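Local structure of Polyphosphate:AMP phosphotransferase (Meiothermus ruber H328, 5O6M) at residues Val88-Val93 / Ile119-His124; Leu59-Ala64 / Ile163-Leu168; Asp127-Arg132 / Gln207-Ala212. The protein transfers phosphate from inorganic polyphosphate to nucleotides, converting AMP to ADP and ADP to ATP. The protein carries 1 engineered substitution. All coordinates share one frame; numbering follows the deposited sequence.

Contact 1: residues Val88-Val93 / Ile119-His124. Engineered in segment 119-124: Asp121 (natural residue Asn). With ATP (adenosine-5'-triphosphate), chain X.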
loop_
_atom_site.group_PDB
_atom_site.type_symbol
_atom_site.label_atom_id
_atom_site.label_comp_id
_atom_site.label_asym_id
_atom_site.label_seq_id
_atom_site.Cartn_x
_atom_site.Cartn_y
_atom_site.Cartn_z
ATOM N N VAL D 88 13.585 8.384 -0.573
ATOM C CA VAL D 88 14.431 7.285 -0.116
ATOM C C VAL D 88 13.539 6.143 0.352
ATOM O O VAL D 88 12.637 6.344 1.175
ATOM C CB VAL D 88 15.384 7.735 1.005
ATOM C CG1 VAL D 88 16.218 6.556 1.496
ATOM C CG2 VAL D 88 16.271 8.867 0.518
ATOM N N ALA D 89 13.790 4.945 -0.168
ATOM C CA ALA D 89 13.124 3.727 0.280
ATOM C C ALA D 89 14.168 2.825 0.921
ATOM O O ALA D 89 15.091 2.355 0.244
ATOM C CB ALA D 89 12.418 3.011 -0.871
ATOM N N SER D 90 14.032 2.597 2.222
ATOM C CA SER D 90 14.952 1.757 2.969
ATOM C C SER D 90 14.388 0.350 3.081
ATOM O O SER D 90 13.176 0.166 3.214
ATOM C CB SER D 90 15.192 2.320 4.371
ATOM O OG SER D 90 15.804 3.590 4.314
ATOM N N PHE D 91 15.270 -0.641 3.011
ATOM C CA PHE D 91 14.887 -2.039 3.146
ATOM C C PHE D 91 15.654 -2.645 4.313
ATOM O O PHE D 91 16.884 -2.745 4.266
ATOM C CB PHE D 91 15.142 -2.814 1.850
ATOM C CG PHE D 91 14.282 -2.367 0.696
ATOM C CD1 PHE D 91 12.964 -2.795 0.594
ATOM C CD2 PHE D 91 14.790 -1.525 -0.284
ATOM C CE1 PHE D 91 12.166 -2.390 -0.458
ATOM C CE2 PHE D 91 13.997 -1.116 -1.344
ATOM C CZ PHE D 91 12.684 -1.547 -1.431
ATOM N N GLY D 92 14.922 -3.047 5.353
ATOM C CA GLY D 92 15.474 -3.726 6.496
ATOM C C GLY D 92 15.069 -5.186 6.537
ATOM O O GLY D 92 14.651 -5.772 5.532
ATOM N N VAL D 93 15.184 -5.781 7.716
ATOM C CA VAL D 93 14.901 -7.217 7.813
ATOM C C VAL D 93 13.425 -7.461 7.508
ATOM O O VAL D 93 12.553 -6.790 8.086
ATOM C CB VAL D 93 15.290 -7.753 9.195
ATOM C CG1 VAL D 93 15.951 -6.667 10.028
ATOM C CG2 VAL D 93 14.084 -8.357 9.915
ATOM N N ILE D 119 15.948 6.515 -4.291
ATOM C CA ILE D 119 17.176 5.899 -3.818
ATOM C C ILE D 119 16.788 4.672 -3.008
ATOM O O ILE D 119 16.055 4.782 -2.017
ATOM C CB ILE D 119 18.015 6.873 -2.984
ATOM C CG1 ILE D 119 18.353 8.110 -3.814
ATOM C CG2 ILE D 119 19.286 6.198 -2.499
ATOM C CD1 ILE D 119 18.633 9.343 -2.982
ATOM N N PHE D 120 17.251 3.504 -3.448
ATOM C CA PHE D 120 17.113 2.282 -2.664
ATOM C C PHE D 120 18.260 2.224 -1.660
ATOM O O PHE D 120 19.417 2.007 -2.035
ATOM C CB PHE D 120 17.094 1.051 -3.566
ATOM C CG PHE D 120 15.740 0.743 -4.151
ATOM C CD1 PHE D 120 14.670 1.605 -3.958
ATOM C CD2 PHE D 120 15.531 -0.421 -4.877
ATOM C CE1 PHE D 120 13.419 1.316 -4.492
ATOM C CE2 PHE D 120 14.287 -0.714 -5.411
ATOM C CZ PHE D 120 13.229 0.153 -5.219
ATOM N N ASP D 121 17.939 2.444 -0.388
ATOM C CA ASP D 121 18.897 2.301 0.707
ATOM C C ASP D 121 18.883 0.829 1.093
ATOM O O ASP D 121 18.059 0.379 1.891
ATOM C CB ASP D 121 18.525 3.217 1.868
ATOM C CG ASP D 121 19.285 2.895 3.139
ATOM O OD1 ASP D 121 20.405 2.356 3.050
ATOM O OD2 ASP D 121 18.756 3.187 4.232
ATOM N N ARG D 122 19.810 0.068 0.506
ATOM C CA ARG D 122 19.699 -1.386 0.429
ATOM C C ARG D 122 18.565 -1.730 -0.529
ATOM O O ARG D 122 17.769 -0.852 -0.882
ATOM C CB ARG D 122 19.469 -1.997 1.812
ATOM C CG ARG D 122 20.662 -1.854 2.747
ATOM C CD ARG D 122 20.451 -2.628 4.038
ATOM N NE ARG D 122 21.437 -2.263 5.051
ATOM C CZ ARG D 122 22.630 -2.833 5.176
ATOM N NH1 ARG D 122 22.992 -3.810 4.352
ATOM N NH2 ARG D 122 23.457 -2.431 6.129
ATOM N N SER D 123 18.469 -2.978 -0.970
ATOM C CA SER D 123 17.589 -3.270 -2.091
ATOM C C SER D 123 17.288 -4.762 -2.132
ATOM O O SER D 123 17.549 -5.500 -1.177
ATOM C CB SER D 123 18.221 -2.813 -3.408
ATOM O OG SER D 123 19.357 -3.606 -3.697
ATOM N N HIS D 124 16.725 -5.192 -3.265
ATOM C CA HIS D 124 16.509 -6.603 -3.548
ATOM C C HIS D 124 17.801 -7.408 -3.526
ATOM O O HIS D 124 17.748 -8.638 -3.414
ATOM C CB HIS D 124 15.830 -6.749 -4.914
ATOM C CG HIS D 124 16.415 -5.874 -5.980
ATOM N ND1 HIS D 124 16.450 -4.499 -5.880
ATOM C CD2 HIS D 124 16.961 -6.173 -7.183
ATOM C CE1 HIS D 124 17.017 -3.991 -6.961
ATOM N NE2 HIS D 124 17.332 -4.986 -7.770
HETATM P PG ATP X . 21.535 0.253 8.013
HETATM O O1G ATP X . 20.962 0.169 6.624
HETATM O O2G ATP X . 22.770 -0.623 8.197
HETATM O O3G ATP X . 21.883 1.690 8.427
HETATM P PB ATP X . 19.512 0.390 10.127
HETATM O O1B ATP X . 19.903 0.073 11.518
HETATM O O2B ATP X . 19.433 1.874 9.767
HETATM O O3B ATP X . 20.477 -0.302 9.067
HETATM P PA ATP X . 17.497 -1.203 8.646
HETATM O O1A ATP X . 17.235 -0.424 7.418
HETATM O O2A ATP X . 16.247 -1.825 9.266
HETATM O O3A ATP X . 18.099 -0.253 9.774
HETATM O "O5'" ATP X . 18.485 -2.474 8.324
HETATM C "C5'" ATP X . 18.555 -3.583 9.244
HETATM C "C4'" ATP X . 19.089 -4.840 8.597
HETATM O "O4'" ATP X . 18.151 -5.379 7.640
HETATM C "C3'" ATP X . 20.433 -4.728 7.861
HETATM O "O3'" ATP X . 21.436 -5.419 8.596
HETATM C "C2'" ATP X . 20.171 -5.423 6.511
HETATM O "O2'" ATP X . 21.227 -6.288 6.109
HETATM C "C1'" ATP X . 18.928 -6.238 6.839
HETATM N N9 ATP X . 18.157 -6.688 5.685
HETATM C C8 ATP X . 17.761 -5.958 4.596
HETATM N N7 ATP X . 17.176 -6.666 3.659
HETATM C C5 ATP X . 17.181 -7.955 4.172
HETATM C C6 ATP X . 16.721 -9.184 3.658
HETATM N N6 ATP X . 16.189 -9.330 2.442
HETATM N N1 ATP X . 16.869 -10.281 4.432
HETATM C C2 ATP X . 17.452 -10.152 5.627
HETATM N N3 ATP X . 17.939 -9.054 6.207
HETATM C C4 ATP X . 17.772 -7.983 5.424
#

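Contact 2: residues Leu59-Ala64 / Ile163-Leu168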
loop_
_atom_site.group_PDB
_atom_site.type_symbol
_atom_site.label_atom_id
_atom_site.label_comp_id
_atom_site.label_asym_id
_atom_site.label_seq_id
_atom_site.Cartn_x
_atom_site.Cartn_y
_atom_site.Cartn_z
ATOM N N LEU D 59 16.075 5.280 -10.859
ATOM C CA LEU D 59 16.297 4.430 -9.693
ATOM C C LEU D 59 17.788 4.372 -9.392
ATOM O O LEU D 59 18.580 3.959 -10.247
ATOM C CB LEU D 59 15.740 3.023 -9.929
ATOM C CG LEU D 59 16.066 1.962 -8.874
ATOM C CD1 LEU D 59 15.456 2.303 -7.526
ATOM C CD2 LEU D 59 15.595 0.588 -9.342
ATOM N N VAL D 60 18.167 4.784 -8.184
ATOM C CA VAL D 60 19.548 4.727 -7.714
ATOM C C VAL D 60 19.633 3.681 -6.608
ATOM O O VAL D 60 18.998 3.825 -5.555
ATOM C CB VAL D 60 20.033 6.099 -7.222
ATOM C CG1 VAL D 60 21.432 5.994 -6.632
ATOM C CG2 VAL D 60 20.006 7.106 -8.360
ATOM N N VAL D 61 20.425 2.634 -6.841
ATOM C CA VAL D 61 20.640 1.565 -5.871
ATOM C C VAL D 61 21.948 1.815 -5.131
ATOM O O VAL D 61 22.970 2.139 -5.750
ATOM C CB VAL D 61 20.658 0.190 -6.559
ATOM C CG1 VAL D 61 20.941 -0.910 -5.542
ATOM C CG2 VAL D 61 19.337 -0.064 -7.264
ATOM N N LEU D 62 21.905 1.703 -3.802
ATOM C CA LEU D 62 23.080 1.831 -2.946
ATOM C C LEU D 62 23.244 0.553 -2.136
ATOM O O LEU D 62 22.343 0.178 -1.376
ATOM C CB LEU D 62 22.955 3.039 -2.018
ATOM C CG LEU D 62 22.847 4.419 -2.665
ATOM C CD1 LEU D 62 22.772 5.479 -1.588
ATOM C CD2 LEU D 62 24.030 4.674 -3.583
ATOM N N GLN D 63 24.385 -0.116 -2.301
ATOM C CA GLN D 63 24.756 -1.252 -1.468
ATOM C C GLN D 63 26.193 -1.069 -0.993
ATOM O O GLN D 63 27.025 -0.489 -1.695
ATOM C CB GLN D 63 24.605 -2.585 -2.226
ATOM C CG GLN D 63 23.160 -2.978 -2.575
ATOM C CD GLN D 63 22.356 -3.522 -1.394
ATOM O OE1 GLN D 63 21.125 -3.514 -1.419
ATOM N NE2 GLN D 63 23.045 -4.022 -0.375
ATOM N N ALA D 64 26.479 -1.562 0.209
ATOM C CA ALA D 64 27.820 -1.444 0.767
ATOM C C ALA D 64 27.935 -2.365 1.970
ATOM O O ALA D 64 26.931 -2.771 2.563
ATOM C CB ALA D 64 28.143 0.000 1.168
ATOM N N ILE D 163 18.403 3.047 -14.517
ATOM C CA ILE D 163 18.856 2.315 -13.340
ATOM C C ILE D 163 20.342 2.562 -13.138
ATOM O O ILE D 163 21.148 2.318 -14.044
ATOM C CB ILE D 163 18.572 0.810 -13.469
ATOM C CG1 ILE D 163 17.080 0.567 -13.695
ATOM C CG2 ILE D 163 19.062 0.066 -12.232
ATOM C CD1 ILE D 163 16.740 -0.890 -13.964
ATOM N N LEU D 164 20.702 3.031 -11.949
ATOM C CA LEU D 164 22.093 3.141 -11.535
ATOM C C LEU D 164 22.278 2.339 -10.257
ATOM O O LEU D 164 21.540 2.534 -9.285
ATOM C CB LEU D 164 22.502 4.603 -11.301
ATOM C CG LEU D 164 22.525 5.543 -12.507
ATOM C CD1 LEU D 164 23.560 6.641 -12.304
ATOM C CD2 LEU D 164 22.793 4.776 -13.789
ATOM N N LYS D 165 23.270 1.455 -10.250
ATOM C CA LYS D 165 23.589 0.659 -9.076
ATOM C C LYS D 165 25.007 0.987 -8.635
ATOM O O LYS D 165 25.947 0.910 -9.432
ATOM C CB LYS D 165 23.425 -0.835 -9.364
ATOM C CG LYS D 165 22.001 -1.211 -9.770
ATOM C CD LYS D 165 21.862 -2.689 -10.108
ATOM C CE LYS D 165 22.576 -3.064 -11.389
ATOM N NZ LYS D 165 22.231 -4.460 -11.801
ATOM N N PHE D 166 25.149 1.380 -7.373
ATOM C CA PHE D 166 26.430 1.782 -6.808
ATOM C C PHE D 166 26.800 0.830 -5.683
ATOM O O PHE D 166 26.033 0.665 -4.726
ATOM C CB PHE D 166 26.374 3.221 -6.283
ATOM C CG PHE D 166 26.154 4.254 -7.350
ATOM C CD1 PHE D 166 27.202 4.676 -8.153
ATOM C CD2 PHE D 166 24.902 4.808 -7.549
ATOM C CE1 PHE D 166 27.002 5.632 -9.139
ATOM C CE2 PHE D 166 24.694 5.763 -8.533
ATOM C CZ PHE D 166 25.747 6.179 -9.327
ATOM N N PHE D 167 27.957 0.186 -5.808
ATOM C CA PHE D 167 28.581 -0.513 -4.693
ATOM C C PHE D 167 29.669 0.400 -4.135
ATOM O O PHE D 167 30.666 0.668 -4.813
ATOM C CB PHE D 167 29.149 -1.860 -5.134
ATOM C CG PHE D 167 29.819 -2.628 -4.027
ATOM C CD1 PHE D 167 29.104 -3.015 -2.906
ATOM C CD2 PHE D 167 31.163 -2.956 -4.102
ATOM C CE1 PHE D 167 29.714 -3.723 -1.883
ATOM C CE2 PHE D 167 31.781 -3.660 -3.081
ATOM C CZ PHE D 167 31.054 -4.045 -1.971
ATOM N N LEU D 168 29.465 0.907 -2.922
ATOM C CA LEU D 168 30.485 1.712 -2.252
ATOM C C LEU D 168 31.486 0.767 -1.596
ATOM O O LEU D 168 31.146 0.050 -0.648
ATOM C CB LEU D 168 29.863 2.666 -1.237
ATOM C CG LEU D 168 28.667 3.489 -1.718
ATOM C CD1 LEU D 168 28.119 4.355 -0.589
ATOM C CD2 LEU D 168 29.016 4.326 -2.935
#

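Contact 3: residues Asp127-Arg132 / Gln207-Ala212. With ATP (adenosine-5'-triphosphate), chain X; PO4 (phosphate ion), chain Z.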
loop_
_atom_site.group_PDB
_atom_site.type_symbol
_atom_site.label_atom_id
_atom_site.label_comp_id
_atom_site.label_asym_id
_atom_site.label_seq_id
_atom_site.Cartn_x
_atom_site.Cartn_y
_atom_site.Cartn_z
ATOM N N ASP D 127 18.681 -10.037 -0.850
ATOM C CA ASP D 127 18.170 -11.400 -0.929
ATOM C C ASP D 127 19.113 -12.354 -1.656
ATOM O O ASP D 127 18.765 -13.528 -1.829
ATOM C CB ASP D 127 16.790 -11.408 -1.591
ATOM C CG ASP D 127 15.712 -10.827 -0.690
ATOM O OD1 ASP D 127 15.383 -11.469 0.331
ATOM O OD2 ASP D 127 15.193 -9.732 -0.993
ATOM N N VAL D 128 20.285 -11.884 -2.086
ATOM C CA VAL D 128 21.360 -12.767 -2.526
ATOM C C VAL D 128 22.643 -12.348 -1.819
ATOM O O VAL D 128 23.748 -12.702 -2.247
ATOM C CB VAL D 128 21.540 -12.742 -4.052
ATOM C CG1 VAL D 128 20.302 -13.299 -4.743
ATOM C CG2 VAL D 128 21.880 -11.338 -4.529
ATOM N N LEU D 129 22.507 -11.591 -0.732
ATOM C CA LEU D 129 23.661 -11.170 0.056
ATOM C C LEU D 129 23.566 -11.750 1.461
ATOM O O LEU D 129 24.019 -12.873 1.704
ATOM C CB LEU D 129 23.759 -9.643 0.106
ATOM C CG LEU D 129 24.080 -8.939 -1.214
ATOM C CD1 LEU D 129 23.890 -7.439 -1.075
ATOM C CD2 LEU D 129 25.505 -9.258 -1.652
ATOM N N VAL D 130 22.978 -10.998 2.393
ATOM C CA VAL D 130 22.783 -11.528 3.740
ATOM C C VAL D 130 22.007 -12.841 3.686
ATOM O O VAL D 130 22.246 -13.752 4.486
ATOM C CB VAL D 130 22.091 -10.487 4.641
ATOM C CG1 VAL D 130 20.720 -10.120 4.087
ATOM C CG2 VAL D 130 21.976 -11.016 6.062
ATOM N N VAL D 131 21.063 -12.956 2.747
ATOM C CA VAL D 131 20.303 -14.196 2.606
ATOM C C VAL D 131 21.228 -15.342 2.215
ATOM O O VAL D 131 21.073 -16.475 2.684
ATOM C CB VAL D 131 19.164 -14.011 1.587
ATOM C CG1 VAL D 131 18.615 -15.369 1.146
ATOM C CG2 VAL D 131 18.060 -13.149 2.174
ATOM N N ARG D 132 22.200 -15.067 1.343
ATOM C CA ARG D 132 23.168 -16.085 0.947
ATOM C C ARG D 132 24.207 -16.333 2.037
ATOM O O ARG D 132 24.490 -17.484 2.385
ATOM C CB ARG D 132 23.843 -15.675 -0.361
ATOM C CG ARG D 132 25.261 -16.203 -0.533
ATOM C CD ARG D 132 25.755 -15.960 -1.949
ATOM N NE ARG D 132 27.201 -16.125 -2.072
ATOM C CZ ARG D 132 27.826 -16.410 -3.210
ATOM N NH1 ARG D 132 27.132 -16.581 -4.328
ATOM N NH2 ARG D 132 29.147 -16.532 -3.230
ATOM N N GLN D 207 32.094 -10.354 0.978
ATOM C CA GLN D 207 32.791 -9.890 -0.218
ATOM C C GLN D 207 32.565 -10.838 -1.389
ATOM O O GLN D 207 32.395 -10.398 -2.532
ATOM C CB GLN D 207 34.285 -9.731 0.067
ATOM C CG GLN D 207 34.600 -8.698 1.134
ATOM C CD GLN D 207 34.498 -7.279 0.616
ATOM O OE1 GLN D 207 35.278 -6.860 -0.239
ATOM N NE2 GLN D 207 33.531 -6.530 1.129
ATOM N N GLU D 208 32.572 -12.145 -1.125
ATOM C CA GLU D 208 32.310 -13.114 -2.183
ATOM C C GLU D 208 30.899 -12.956 -2.734
ATOM O O GLU D 208 30.689 -13.010 -3.952
ATOM C CB GLU D 208 32.534 -14.530 -1.653
ATOM C CG GLU D 208 33.982 -14.826 -1.309
ATOM C CD GLU D 208 34.152 -16.094 -0.499
ATOM O OE1 GLU D 208 33.135 -16.759 -0.208
ATOM O OE2 GLU D 208 35.305 -16.423 -0.147
ATOM N N ALA D 209 29.917 -12.765 -1.850
ATOM C CA ALA D 209 28.543 -12.587 -2.306
ATOM C C ALA D 209 28.411 -11.337 -3.169
ATOM O O ALA D 209 27.707 -11.348 -4.186
ATOM C CB ALA D 209 27.594 -12.521 -1.110
ATOM N N TYR D 210 29.083 -10.250 -2.781
ATOM C CA TYR D 210 29.011 -9.034 -3.584
ATOM C C TYR D 210 29.619 -9.246 -4.965
ATOM O O TYR D 210 29.054 -8.805 -5.971
ATOM C CB TYR D 210 29.690 -7.874 -2.859
ATOM C CG TYR D 210 28.739 -7.054 -2.016
ATOM C CD1 TYR D 210 27.759 -6.268 -2.611
ATOM C CD2 TYR D 210 28.826 -7.052 -0.629
ATOM C CE1 TYR D 210 26.885 -5.509 -1.850
ATOM C CE2 TYR D 210 27.957 -6.295 0.143
ATOM C CZ TYR D 210 26.989 -5.526 -0.475
ATOM O OH TYR D 210 26.123 -4.771 0.284
ATOM N N GLU D 211 30.767 -9.921 -5.039
ATOM C CA GLU D 211 31.362 -10.189 -6.344
ATOM C C GLU D 211 30.440 -11.058 -7.191
ATOM O O GLU D 211 30.274 -10.816 -8.392
ATOM C CB GLU D 211 32.736 -10.839 -6.184
ATOM C CG GLU D 211 33.430 -11.106 -7.515
ATOM C CD GLU D 211 34.844 -11.633 -7.355
ATOM O OE1 GLU D 211 35.031 -12.868 -7.372
ATOM O OE2 GLU D 211 35.767 -10.803 -7.208
ATOM N N ALA D 212 29.841 -12.084 -6.584
ATOM C CA ALA D 212 28.908 -12.932 -7.318
ATOM C C ALA D 212 27.704 -12.127 -7.788
ATOM O O ALA D 212 27.305 -12.202 -8.957
ATOM C CB ALA D 212 28.470 -14.107 -6.444
HETATM P PG ATP X . 21.535 0.253 8.013
HETATM O O1G ATP X . 20.962 0.169 6.624
HETATM O O2G ATP X . 22.770 -0.623 8.197
HETATM O O3G ATP X . 21.883 1.690 8.427
HETATM P PB ATP X . 19.512 0.390 10.127
HETATM O O1B ATP X . 19.903 0.073 11.518
HETATM O O2B ATP X . 19.433 1.874 9.767
HETATM O O3B ATP X . 20.477 -0.302 9.067
HETATM P PA ATP X . 17.497 -1.203 8.646
HETATM O O1A ATP X . 17.235 -0.424 7.418
HETATM O O2A ATP X . 16.247 -1.825 9.266
HETATM O O3A ATP X . 18.099 -0.253 9.774
HETATM O "O5'" ATP X . 18.485 -2.474 8.324
HETATM C "C5'" ATP X . 18.555 -3.583 9.244
HETATM C "C4'" ATP X . 19.089 -4.840 8.597
HETATM O "O4'" ATP X . 18.151 -5.379 7.640
HETATM C "C3'" ATP X . 20.433 -4.728 7.861
HETATM O "O3'" ATP X . 21.436 -5.419 8.596
HETATM C "C2'" ATP X . 20.171 -5.423 6.511
HETATM O "O2'" ATP X . 21.227 -6.288 6.109
HETATM C "C1'" ATP X . 18.928 -6.238 6.839
HETATM N N9 ATP X . 18.157 -6.688 5.685
HETATM C C8 ATP X . 17.761 -5.958 4.596
HETATM N N7 ATP X . 17.176 -6.666 3.659
HETATM C C5 ATP X . 17.181 -7.955 4.172
HETATM C C6 ATP X . 16.721 -9.184 3.658
HETATM N N6 ATP X . 16.189 -9.330 2.442
HETATM N N1 ATP X . 16.869 -10.281 4.432
HETATM C C2 ATP X . 17.452 -10.152 5.627
HETATM N N3 ATP X . 17.939 -9.054 6.207
HETATM C C4 ATP X . 17.772 -7.983 5.424
HETATM P P PO4 Z . 30.159 -17.868 -6.798
HETATM O O1 PO4 Z . 30.816 -16.523 -7.003
HETATM O O2 PO4 Z . 30.401 -18.345 -5.385
HETATM O O3 PO4 Z . 30.753 -18.859 -7.770
HETATM O O4 PO4 Z . 28.671 -17.757 -7.039
HETATM O O HOH W 1 25.542 -12.867 -3.941
#

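Contact 1: residues Val88-Val93 / Ile119-His124
Val88, Ala89 and Ser90 pair in parallel with Ile119, Phe120 and Asp121, the segment axes 4.7 Å apart and inclined by 25°, through backbone hydrogen bonds from Ala89 N to Ile119 O, from Asp121 N to Ala89 O and from Phe91 N to Asp121 O. Phe91, just past the strand, turns its ring edge to the face of the Phe120 ring, a T-shaped pair. Their planes stand at 82°, with centroids 5.0 Å apart, and Phe91 CE2 sits 3.7 Å above the Phe120 plane, over the ring centre. The same edge of Phe91 receives a second neighbour: Arg122 O lies near the ring plane, 3.1 Å from Phe91 CD2, where the partial positive charge of the ring hydrogens probably suits a carbonyl oxygen. Val107 of helix 105-108 touches both rings.

The face of Val88 and Ser90 is polar toward its end. Ser90 OG donates to OD2 of the engineered Asp121 at 3.0 Å, meeting the oxygen on its anti side and slightly out of the carboxylate plane. The other oxygen, Asp121 OD1, forms a salt bridge with Lys70, whose NZ is also hydrogen-bonded to ATP.

Beyond the strand ends both segments turn to the nucleotide. Arg122, extended from CG to NE, reaches the gamma-phosphate with NE to O1G at 2.9 Å and NH2 to O2G at 2.8 Å, while ATP C2' lies over one guanidinium face. Glu126 and Asp66 form further salt bridges with NH1 and NH2, which would limit rotation of the group. Gly92 passes the alpha-phosphate closely enough that a beta carbon there would clash with O2A. The contact thus sets an aromatic pair, Phe91 on Phe120, against a polar face of Ser90, Asp121 and Lys70 that leads to Arg122 on the gamma-phosphate.

Contact 2: residues Leu59-Ala64 / Ile163-Leu168
At the heart of the five-stranded parallel sheet of this P-loop NTPase domain, Leu59-Ala64 lies beside Ile163-Leu168, the segment axes 4.6 Å apart and 15° from parallel. Five backbone hydrogen bonds set the register. On the first strand Leu59, Val61 and Gln63 supply the bonding groups; on the second, Leu164, Phe166 and Leu168 do so. The bond from Val61 N to Leu164 O measures 2.7 Å.

Phe166 dominates the face it shares with Val60, Leu62 and Leu164. Val60 CG1, anti to its backbone N, meets the ring at its edge, 3.8 Å from both CD2 and CE2 of Phe166. Leu62 CD2 lies oblique to the ring, 3.9 Å from Phe166 CB. Ile242 of helix 232-249 touches Phe166 and Leu164 on this face. The strand order across the sheet, 86-90, 117-121, 57-64, 161-169 and 224-228, is the 2-3-1-4-5 order of the P-loop kinases, and it puts strand 57-64, which leads toward Lys70 of the nucleotide pocket, in the middle.

The opposite face is more polar. Val61 and Lys165 lie side by side and point the same way, with Val61 CB 3.8 Å from Lys165 CG. A bend at chi3 (-69°) places CE off the line of the chain, and the buried NZ is held by a salt bridge to Glu153 and by hydrogen bonds with Tyr125 OH and Thr217 O. Gln63 directs its amide away from the neighbouring strand, NE2 bonding Glu126. Phe167 swings back toward the first strand: CG is anti to the backbone N, and Phe167 CD1 comes to 3.5 Å from Gln63 O.

Contact 3: residues Asp127-Arg132 / Gln207-Ala212
Within 207-212, Glu208 is the first residue to approach Arg132, and it does so at long range: Arg132 NH2 lies 3.9 Å from the backbone O of Glu208, while Glu208 OE1 is 5.0 Å from Arg132 NH2; the opposite charges may attract weakly, though the atoms do not touch. Ala209 CA lies over one face of the guanidinium, 3.6 Å from its plane and offset toward the rim. Ala209 CB also meets Leu129 CD2 at 3.9 Å, and a water donates to both Ala209 O and Val128 O, bridging the two backbones. Leu129 CD2 stands 3.8 Å from the centroid of the Tyr210 ring and only 9° off the normal, a CH-pi contact, while Leu129 CD1 lies 3.6 Å from Tyr210 CE1. At Ala212, CB comes to 3.5 Å from Arg132 NH1. The extended arginine ends on a phosphate ion, probably from the crystallisation liquor, with NH2 bonding O2 and NH1 weakly bonding O4. An alanine in place of Arg132 would probably cost the phosphate the NH2 bond and the weaker NH1 bond, and open a gap over Ala209. The chemistry is thus mainly apolar at Leu129, with a charge stretched across small helix residues to an anion.

Contacts 1 and 2 belong to one sheet: strands 117-121 and 57-64 are neighbours in it, Phe120 N lying 2.8 Å from Val60 O, and the contact centres are about 10 Å apart. At the strand ends Ser123 OG reaches Gln63 OE1 at 2.9 Å, joining the loop behind Arg122 to contact 2. Contact 3, centred about 15 Å from contact 2, meets it through Tyr210, whose OH is 3.1 Å from Ala64 O and whose CD1 is 3.3 Å from Phe167 CE1. ATP connects contacts 1 and 3. In the former Arg122 grips the gamma-phosphate; in the latter Asp127 OD1 accepts a weak bond from N6, and Val130 and Val131 touch the adenine.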